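PDB 6AZH: TetR family transcriptional regulator from Clostridium perfringens, which probably acts as a dimeric, DNA-binding transcriptional regulator of the TetR family, with a putative role in controlling fatty acid metabolism. Local coordinates for the interface of chains A and B. Residues are numbered along the deposited sequence; one frame, centred on the assembly and turned at random. Chains: chain A/B, TetR family transcriptional regulator.

Contact 1: the interface of chains A and B. Residues chain A 80, 141-142, 186-187; chain B 189-191.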
ATOM      1  N   ILE A  80      21.597  12.970  -5.112  1.00 17.67           N
ATOM      2  CA  ILE A  80      21.077  13.027  -3.750  1.00 15.87           C
ATOM      3  C   ILE A  80      20.101  14.184  -3.607  1.00 17.26           C
ATOM      4  O   ILE A  80      19.127  14.102  -2.845  1.00 18.22           O
ATOM      5  CB  ILE A  80      22.242  13.124  -2.727  1.00 15.22           C
ATOM      6  CG1 ILE A  80      21.700  13.105  -1.298  1.00 19.05           C
ATOM      7  CG2 ILE A  80      23.055  14.390  -2.948  1.00 18.77           C
ATOM      8  CD1 ILE A  80      20.900  11.859  -0.955  1.00 18.73           C
ATOM      9  N   GLN A 141      26.781   8.731  -3.400  1.00 19.59           N
ATOM     10  CA  GLN A 141      25.909   9.506  -2.531  1.00 18.14           C
ATOM     11  C   GLN A 141      24.867   8.643  -1.848  1.00 20.59           C
ATOM     12  O   GLN A 141      24.232   9.108  -0.901  1.00 20.34           O
ATOM     13  CB  GLN A 141      25.219  10.625  -3.324  1.00 18.24           C
ATOM     14  CG  GLN A 141      26.225  11.664  -3.822  1.00 18.96           C
ATOM     15  CD  GLN A 141      25.679  12.598  -4.877  1.00 20.79           C
ATOM     16  OE1 GLN A 141      24.532  12.462  -5.330  1.00 20.80           O
ATOM     17  NE2 GLN A 141      26.501  13.567  -5.279  1.00 19.50           N
ATOM     18  N   ILE A 142      24.684   7.412  -2.320  1.00 20.40           N
ATOM     19  CA  ILE A 142      23.778   6.433  -1.733  1.00 24.19           C
ATOM     20  C   ILE A 142      24.538   5.121  -1.612  1.00 21.91           C
ATOM     21  O   ILE A 142      25.357   4.793  -2.476  1.00 22.69           O
ATOM     22  CB  ILE A 142      22.514   6.271  -2.610  1.00 23.36           C
ATOM     23  CG1 ILE A 142      21.692   7.565  -2.602  1.00 24.12           C
ATOM     24  CG2 ILE A 142      21.682   5.021  -2.235  1.00 27.49           C
ATOM     25  CD1 ILE A 142      20.924   7.823  -1.353  1.00 25.41           C
ATOM     26  N   LEU A 186      16.731   8.896   4.340  1.00 18.74           N
ATOM     27  CA  LEU A 186      18.139   9.166   4.046  1.00 17.06           C
ATOM     28  C   LEU A 186      19.043   8.833   5.235  1.00 17.39           C
ATOM     29  O   LEU A 186      20.084   8.184   5.071  1.00 19.59           O
ATOM     30  CB  LEU A 186      18.312  10.635   3.616  1.00 17.82           C
ATOM     31  CG  LEU A 186      17.610  11.010   2.300  1.00 20.42           C
ATOM     32  CD1 LEU A 186      17.881  12.473   1.914  1.00 20.53           C
ATOM     33  CD2 LEU A 186      18.062  10.091   1.200  1.00 18.95           C
ATOM     34  N   ASP A 187      18.662   9.264   6.439  1.00 15.52           N
ATOM     35  CA  ASP A 187      19.516   9.117   7.623  1.00 19.24           C
ATOM     36  C   ASP A 187      19.206   7.876   8.453  1.00 23.78           C
ATOM     37  O   ASP A 187      19.982   7.540   9.348  1.00 25.33           O
ATOM     38  CB  ASP A 187      19.387  10.349   8.527  1.00 21.73           C
ATOM     39  CG  ASP A 187      19.860  11.625   7.847  1.00 25.05           C
ATOM     40  OD1 ASP A 187      20.977  11.617   7.310  1.00 29.19           O
ATOM     41  OD2 ASP A 187      19.100  12.620   7.831  1.00 32.88           O
TER
ATOM     42  N   ILE B 189      20.143   5.462   3.823  1.00 19.87           N
ATOM     43  CA  ILE B 189      20.799   5.151   2.565  1.00 18.62           C
ATOM     44  C   ILE B 189      21.850   6.176   2.143  1.00 20.04           C
ATOM     45  O   ILE B 189      22.688   5.853   1.292  1.00 22.77           O
ATOM     46  CB  ILE B 189      19.769   4.952   1.442  1.00 19.94           C
ATOM     47  CG1 ILE B 189      18.923   6.208   1.254  1.00 20.89           C
ATOM     48  CG2 ILE B 189      18.894   3.726   1.751  1.00 18.83           C
ATOM     49  CD1 ILE B 189      17.959   6.099   0.066  1.00 22.71           C
ATOM     50  N   VAL B 190      21.849   7.384   2.713  1.00 17.67           N
ATOM     51  CA  VAL B 190      22.755   8.418   2.223  1.00 18.74           C
ATOM     52  C   VAL B 190      24.187   8.128   2.676  1.00 20.24           C
ATOM     53  O   VAL B 190      24.433   7.530   3.731  1.00 21.47           O
ATOM     54  CB  VAL B 190      22.296   9.819   2.681  1.00 17.77           C
ATOM     55  CG1 VAL B 190      22.546  10.014   4.188  1.00 21.06           C
ATOM     56  CG2 VAL B 190      22.984  10.942   1.878  1.00 20.62           C
ATOM     57  N   ILE B 191      25.135   8.517   1.836  1.00 19.28           N
ATOM     58  CA  ILE B 191      26.542   8.635   2.204  1.00 21.43           C
ATOM     59  C   ILE B 191      26.877  10.113   2.126  1.00 22.02           C
ATOM     60  O   ILE B 191      26.825  10.714   1.043  1.00 19.46           O
ATOM     61  CB  ILE B 191      27.459   7.814   1.281  1.00 21.44           C
ATOM     62  CG1 ILE B 191      27.061   6.340   1.264  1.00 23.25           C
ATOM     63  CG2 ILE B 191      28.941   7.969   1.715  1.00 21.49           C
ATOM     64  CD1 ILE B 191      27.790   5.500   0.196  1.00 21.57           C
TER
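B:Val190 lies between two backbone stretches of chain A, bridging A:Leu186 on one side and the segment A:Gln141-A:Ile142 on the other. B:Val190 N donates an almost straight hydrogen bond of 3.1 Å to A:Leu186 O, arriving in the carbonyl plane on a lone pair. The same oxygen takes a weak bond from B:Ile189 N. One residue on, B:Ile191 N bonds A:Gln141 O at 2.9 Å, straight at the hydrogen (176°) but from above the carbonyl plane. The sheet-like pairing on this side is an antiparallel bridge of A:Ile142 with B:Val190; the bonds to A:Leu186 O hold the other.

The side chain of B:Ile189 packs against A:Ile142 and A:Leu186 beside this backbone pairing. B:Ile189 CB faces A:Ile142 CG2 at 4.1 Å. B:Ile189 CG1 meets A:Ile142 CD1 at 3.7 Å and passes A:Leu186 CD2, and the tip CD1 reaches the same A:Ile142 methyl. The two isoleucines lie alongside each other, pointing the same way. CG1 of B:Ile189 sits between its backbone N and carbonyl carbon (chi1 59°), which turns the extended branch towards A:Ile142 and A:Leu186. B:Val190 CG2 meets A:Ile80 CD1 at 3.6 Å. A second-shell bond of 3.0 Å from A:Ile80 N to A:Gln141 OE1 ties the start of helix 79-96 to the segment that receives the B tail.

The C-terminal tail of chain B is held between the end of helix 174-187 and the connection joining helices 113-138 and 147-165 of chain A.

Contact 2: the interface of chains A and B. Residues chain A 123, 149, 152; chain B 163-164, 167-168.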
ATOM      1  N   THR A 123       5.188   0.202 -12.535  1.00 20.51           N
ATOM      2  CA  THR A 123       6.580  -0.217 -12.703  1.00 19.48           C
ATOM      3  C   THR A 123       7.341   0.754 -13.589  1.00 21.69           C
ATOM      4  O   THR A 123       8.487   1.114 -13.282  1.00 22.37           O
ATOM      5  CB  THR A 123       6.631  -1.639 -13.274  1.00 22.70           C
ATOM      6  OG1 THR A 123       6.145  -2.552 -12.287  1.00 22.09           O
ATOM      7  CG2 THR A 123       8.065  -2.045 -13.648  1.00 24.15           C
ATOM      8  N   LEU A 149      14.674  -3.167  -5.117  1.00 20.92           N
ATOM      9  CA  LEU A 149      14.060  -3.263  -3.799  1.00 21.40           C
ATOM     10  C   LEU A 149      13.926  -1.884  -3.169  1.00 21.52           C
ATOM     11  O   LEU A 149      12.864  -1.535  -2.644  1.00 19.33           O
ATOM     12  CB  LEU A 149      14.884  -4.197  -2.904  1.00 20.13           C
ATOM     13  CG  LEU A 149      14.328  -4.483  -1.513  1.00 21.80           C
ATOM     14  CD1 LEU A 149      12.939  -5.093  -1.637  1.00 28.93           C
ATOM     15  CD2 LEU A 149      15.235  -5.422  -0.721  1.00 25.17           C
ATOM     16  N   HIS A 152      11.260   0.341  -4.898  1.00 19.28           N
ATOM     17  CA  HIS A 152       9.895  -0.007  -4.507  1.00 21.37           C
ATOM     18  C   HIS A 152       9.585   0.464  -3.095  1.00 18.56           C
ATOM     19  O   HIS A 152       8.444   0.831  -2.807  1.00 20.79           O
ATOM     20  CB  HIS A 152       9.669  -1.512  -4.623  1.00 19.58           C
ATOM     21  CG  HIS A 152       9.360  -1.952  -6.016  1.00 25.51           C
ATOM     22  ND1 HIS A 152      10.323  -2.031  -6.995  1.00 27.18           N
ATOM     23  CD2 HIS A 152       8.191  -2.303  -6.603  1.00 24.16           C
ATOM     24  CE1 HIS A 152       9.764  -2.434  -8.126  1.00 28.62           C
ATOM     25  NE2 HIS A 152       8.473  -2.607  -7.914  1.00 23.83           N
TER
ATOM     26  N   LEU B 163       4.274  -5.573  -3.081  1.00 17.80           N
ATOM     27  CA  LEU B 163       4.052  -4.990  -4.403  1.00 20.10           C
ATOM     28  C   LEU B 163       5.193  -5.332  -5.353  1.00 20.65           C
ATOM     29  O   LEU B 163       4.967  -5.649  -6.526  1.00 18.92           O
ATOM     30  CB  LEU B 163       3.903  -3.476  -4.297  1.00 20.27           C
ATOM     31  CG  LEU B 163       3.769  -2.744  -5.639  1.00 18.17           C
ATOM     32  CD1 LEU B 163       2.570  -3.245  -6.432  1.00 18.57           C
ATOM     33  CD2 LEU B 163       3.689  -1.228  -5.434  1.00 20.53           C
ATOM     34  N   TYR B 164       6.424  -5.263  -4.854  1.00 18.02           N
ATOM     35  CA  TYR B 164       7.602  -5.606  -5.639  1.00 20.33           C
ATOM     36  C   TYR B 164       7.509  -7.036  -6.162  1.00 20.07           C
ATOM     37  O   TYR B 164       7.753  -7.303  -7.344  1.00 21.21           O
ATOM     38  CB  TYR B 164       8.832  -5.410  -4.744  1.00 18.02           C
ATOM     39  CG  TYR B 164      10.205  -5.722  -5.319  1.00 22.56           C
ATOM     40  CD1 TYR B 164      10.490  -5.562  -6.662  1.00 25.45           C
ATOM     41  CD2 TYR B 164      11.229  -6.142  -4.477  1.00 25.81           C
ATOM     42  CE1 TYR B 164      11.770  -5.833  -7.156  1.00 25.74           C
ATOM     43  CE2 TYR B 164      12.497  -6.408  -4.958  1.00 26.52           C
ATOM     44  CZ  TYR B 164      12.761  -6.258  -6.295  1.00 25.14           C
ATOM     45  OH  TYR B 164      14.030  -6.536  -6.757  1.00 27.55           O
ATOM     46  N   SER B 167       4.860  -7.251  -8.889  1.00 23.49           N
ATOM     47  CA  SER B 167       5.182  -6.536 -10.110  1.00 25.46           C
ATOM     48  C   SER B 167       6.242  -7.269 -10.928  1.00 24.17           C
ATOM     49  O   SER B 167       6.236  -7.187 -12.160  1.00 27.69           O
ATOM     50  CB  SER B 167       5.637  -5.118  -9.753  1.00 22.60           C
ATOM     51  OG  SER B 167       4.560  -4.382  -9.161  1.00 25.81           O
ATOM     52  N   ARG B 168       7.150  -7.985 -10.269  1.00 23.02           N
ATOM     53  CA  ARG B 168       8.175  -8.753 -10.956  1.00 23.19           C
ATOM     54  C   ARG B 168       7.857 -10.242 -11.049  1.00 28.90           C
ATOM     55  O   ARG B 168       8.636 -10.983 -11.658  1.00 25.25           O
ATOM     56  CB  ARG B 168       9.522  -8.552 -10.256  1.00 26.28           C
ATOM     57  CG  ARG B 168       9.940  -7.087 -10.131  1.00 32.26           C
ATOM     58  CD  ARG B 168      10.258  -6.471 -11.498  1.00 32.94           C
ATOM     59  NE  ARG B 168      10.259  -5.005 -11.482  1.00 37.15           N
ATOM     60  CZ  ARG B 168      11.323  -4.257 -11.188  1.00 39.64           C
ATOM     61  NH1 ARG B 168      12.474  -4.836 -10.879  1.00 33.40           N
ATOM     62  NH2 ARG B 168      11.240  -2.927 -11.208  1.00 40.50           N
TER
HETATM   63  O   HOH W   1       5.021  -4.897 -13.399  1.00 29.07           O
HETATM   64  O   HOH W   2       3.804  -2.091 -10.009  1.00 29.87           O
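With CG anti to the carbonyl carbon (chi1 -82°), A:His152 holds its imidazole against B:Tyr164, whose own CG lies anti to the backbone N (chi1 179°). The two side chains cross at about a right angle. One corner of the phenol ring, B:Tyr164 CD1, stands over the centre of one imidazole face, 3.5 Å from A:His152 CE1. The ring atom A:His152 CD2 packs on B:Tyr164 CA at 3.5 Å. On the other side of the phenol ring, A:Leu149 CD1 touches B:Tyr164 CD2 at 3.5 Å.

B:Arg168 approaches the imidazole at its edge: its NH2 lies in plane, 3.5 Å from A:His152 CE1, with the guanidinium and ring planes 78° apart. The other terminal nitrogen, NH1, lies in plane at the edge of B:Tyr164. A nearby guanidinium may disfavour a protonated imidazole.

Water links the next turn. A:Thr123 OG1 is 2.8 Å from water 1, which also meets the backbone carbonyl of B:Ser167; water 2 lies 2.6 Å from B:Ser167 OG and makes a longer contact with the threonine. A bond of 3.0 Å from B:Ser167 OG to B:Leu163 O positions that hydroxyl.

Here the last turns of B helix 147-168 pack against A helices 113-138 and 147-165.

Contact 3: the interface of chains A and B. Residues chain A 105, 159, 162-163, 166; chain B 108-109, 159.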
HETATM    1  N   MSE A 105      -4.373   2.173  -5.518  1.00 16.12           N
HETATM    2  CA  MSE A 105      -4.025   1.226  -4.475  1.00 18.48           C
HETATM    3  C   MSE A 105      -5.027   0.103  -4.339  1.00 20.46           C
HETATM    4  O   MSE A 105      -4.649  -1.021  -4.051  1.00 17.41           O
HETATM    5  CB  MSE A 105      -3.864   1.916  -3.126  1.00 21.27           C
HETATM    6  CG  MSE A 105      -2.856   3.001  -3.154  1.00 23.51           C
HETATM    7 SE   MSE A 105      -1.125   2.121  -3.309  1.00 46.26          SE
HETATM    8  CE  MSE A 105      -0.662   2.654  -5.183  1.00 35.07           C
ATOM      9  N   ILE A 159       2.348   4.594  -0.098  1.00 20.23           N
ATOM     10  CA  ILE A 159       1.246   3.724   0.277  1.00 19.27           C
ATOM     11  C   ILE A 159       1.025   3.765   1.778  1.00 18.68           C
ATOM     12  O   ILE A 159      -0.100   3.956   2.249  1.00 16.80           O
ATOM     13  CB  ILE A 159       1.493   2.289  -0.220  1.00 20.82           C
ATOM     14  CG1 ILE A 159       1.756   2.313  -1.729  1.00 30.42           C
ATOM     15  CG2 ILE A 159       0.294   1.418   0.142  1.00 25.17           C
ATOM     16  CD1 ILE A 159       1.953   0.954  -2.376  1.00 30.27           C
ATOM     17  N   SER A 162      -0.318   7.115   2.742  1.00 19.75           N
ATOM     18  CA  SER A 162      -1.740   7.213   2.419  1.00 22.23           C
ATOM     19  C   SER A 162      -2.592   6.578   3.505  1.00 23.05           C
ATOM     20  O   SER A 162      -3.676   7.075   3.828  1.00 21.56           O
ATOM     21  CB  SER A 162      -2.037   6.535   1.083  1.00 21.54           C
ATOM     22  OG  SER A 162      -1.567   7.301   0.006  1.00 25.52           O
ATOM     23  N   LEU A 163      -2.127   5.463   4.069  1.00 21.32           N
ATOM     24  CA  LEU A 163      -2.874   4.837   5.151  1.00 22.75           C
ATOM     25  C   LEU A 163      -2.818   5.698   6.408  1.00 23.10           C
ATOM     26  O   LEU A 163      -3.818   5.859   7.115  1.00 23.03           O
ATOM     27  CB  LEU A 163      -2.315   3.438   5.416  1.00 22.57           C
ATOM     28  CG  LEU A 163      -3.019   2.639   6.503  1.00 26.37           C
ATOM     29  CD1 LEU A 163      -4.440   2.299   6.036  1.00 23.62           C
ATOM     30  CD2 LEU A 163      -2.232   1.383   6.810  1.00 24.01           C
ATOM     31  N   LEU A 166      -5.281   8.540   6.383  1.00 21.52           N
ATOM     32  CA  LEU A 166      -6.656   8.179   6.708  1.00 23.58           C
ATOM     33  C   LEU A 166      -6.918   8.081   8.207  1.00 29.95           C
ATOM     34  O   LEU A 166      -8.064   7.821   8.590  1.00 29.81           O
ATOM     35  CB  LEU A 166      -7.027   6.856   6.026  1.00 24.17           C
ATOM     36  CG  LEU A 166      -7.196   6.950   4.508  1.00 30.13           C
ATOM     37  CD1 LEU A 166      -7.377   5.575   3.865  1.00 25.89           C
ATOM     38  CD2 LEU A 166      -8.369   7.849   4.145  1.00 31.34           C
TER
ATOM     39  N   LEU B 108      -8.304  -2.273   1.570  1.00 18.71           N
ATOM     40  CA  LEU B 108      -7.926  -1.327   2.606  1.00 17.13           C
ATOM     41  C   LEU B 108      -8.313   0.119   2.314  1.00 23.56           C
ATOM     42  O   LEU B 108      -8.155   0.965   3.201  1.00 23.53           O
ATOM     43  CB  LEU B 108      -6.399  -1.406   2.821  1.00 16.95           C
ATOM     44  CG  LEU B 108      -5.793  -0.903   4.119  1.00 20.82           C
ATOM     45  CD1 LEU B 108      -6.359  -1.624   5.345  1.00 18.61           C
ATOM     46  CD2 LEU B 108      -4.267  -1.076   4.053  1.00 22.89           C
ATOM     47  N   TRP B 109      -8.814   0.446   1.118  1.00 21.72           N
ATOM     48  CA  TRP B 109      -8.799   1.838   0.689  1.00 22.56           C
ATOM     49  C   TRP B 109     -10.159   2.474   0.462  1.00 27.09           C
ATOM     50  O   TRP B 109     -10.225   3.707   0.375  1.00 30.34           O
ATOM     51  CB  TRP B 109      -7.947   1.979  -0.586  1.00 24.04           C
ATOM     52  CG  TRP B 109      -6.625   1.295  -0.407  1.00 21.19           C
ATOM     53  CD1 TRP B 109      -6.273   0.055  -0.862  1.00 21.90           C
ATOM     54  CD2 TRP B 109      -5.485   1.795   0.307  1.00 25.37           C
ATOM     55  NE1 TRP B 109      -4.989  -0.244  -0.477  1.00 25.54           N
ATOM     56  CE2 TRP B 109      -4.482   0.811   0.235  1.00 22.69           C
ATOM     57  CE3 TRP B 109      -5.216   2.980   0.990  1.00 26.41           C
ATOM     58  CZ2 TRP B 109      -3.213   0.978   0.827  1.00 23.37           C
ATOM     59  CZ3 TRP B 109      -3.972   3.143   1.580  1.00 26.18           C
ATOM     60  CH2 TRP B 109      -2.988   2.147   1.492  1.00 26.73           C
ATOM     61  N   ILE B 159       4.279  -3.789   2.682  1.00 17.91           N
ATOM     62  CA  ILE B 159       3.474  -3.363   1.539  1.00 18.36           C
ATOM     63  C   ILE B 159       4.351  -3.233   0.298  1.00 18.13           C
ATOM     64  O   ILE B 159       4.021  -3.754  -0.777  1.00 17.10           O
ATOM     65  CB  ILE B 159       2.750  -2.044   1.849  1.00 16.66           C
ATOM     66  CG1 ILE B 159       1.858  -2.179   3.092  1.00 15.88           C
ATOM     67  CG2 ILE B 159       1.953  -1.593   0.601  1.00 17.50           C
ATOM     68  CD1 ILE B 159       1.281  -0.872   3.534  1.00 18.35           C
TER
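A:Ile159 and B:Ile159 meet methyl to methyl, CG2 against CG2 at 3.5 Å, a snug contact between equivalent residues of the two chains and hence near the two-fold axis. In each, CG1 lies beside the backbone N (chi1 -55° in A:Ile159, -58° in B:Ile159), leaving CG2 anti to that N and pointing at the partner.

Around this centre the indole of B:Trp109, whose 81 Å² of hidden surface exceeds that of every other residue here, is inserted into chain A. Its six-membered end reaches the isoleucine, with B:Trp109 CZ2 3.6 Å from A:Ile159 CG2; the two side chains cross at about a right angle. CB of A:Met105, a residue modelled as selenomethionine, lies over the five-membered ring, 3.6 Å from B:Trp109 CE2, in a CH-pi contact. The opposite face is covered by CB of its own neighbour B:Leu108, so the indole is sandwiched and its tilt restrained. B:Leu108 also reaches across with CD2, 3.9 Å from A:Leu163 CD1, the leucines crossing nearly perpendicularly. A:Ser162 CB lies 3.9 Å from B:Trp109 CZ3.

Farther out, backbone polar atoms form the rim. A:Met105 O stands off the ring plane, on the face that its CB covers, 3.7 Å from B:Trp109 NE1, and no hydrogen bond is assigned. The backbone of A helix 147-165 lines the far end of the indole: A:Leu163 N lies in plane at its edge, and B:Trp109 CH2 is 3.5 Å from A:Ile159 O.

The three C-alpha centres form a triangle: contact 2 is about 16 Å from contact 3 and 21 Å from contact 1, and contacts 1 and 3 are about 26 Å apart. Contacts 2 and 3 share the helix that begins at residue 147, including B:Leu163 in one and A:Leu163 in the other, whereas contact 1 adds the C-terminal tail. Because the interface is two-fold symmetric, each contact recurs with the chains exchanged. Helix packing near the axis is accompanied, farther out, by each chain's C-terminal tail docking on its partner, consistent with the dimer through which TetR-family regulators present paired DNA-binding domains to an operator.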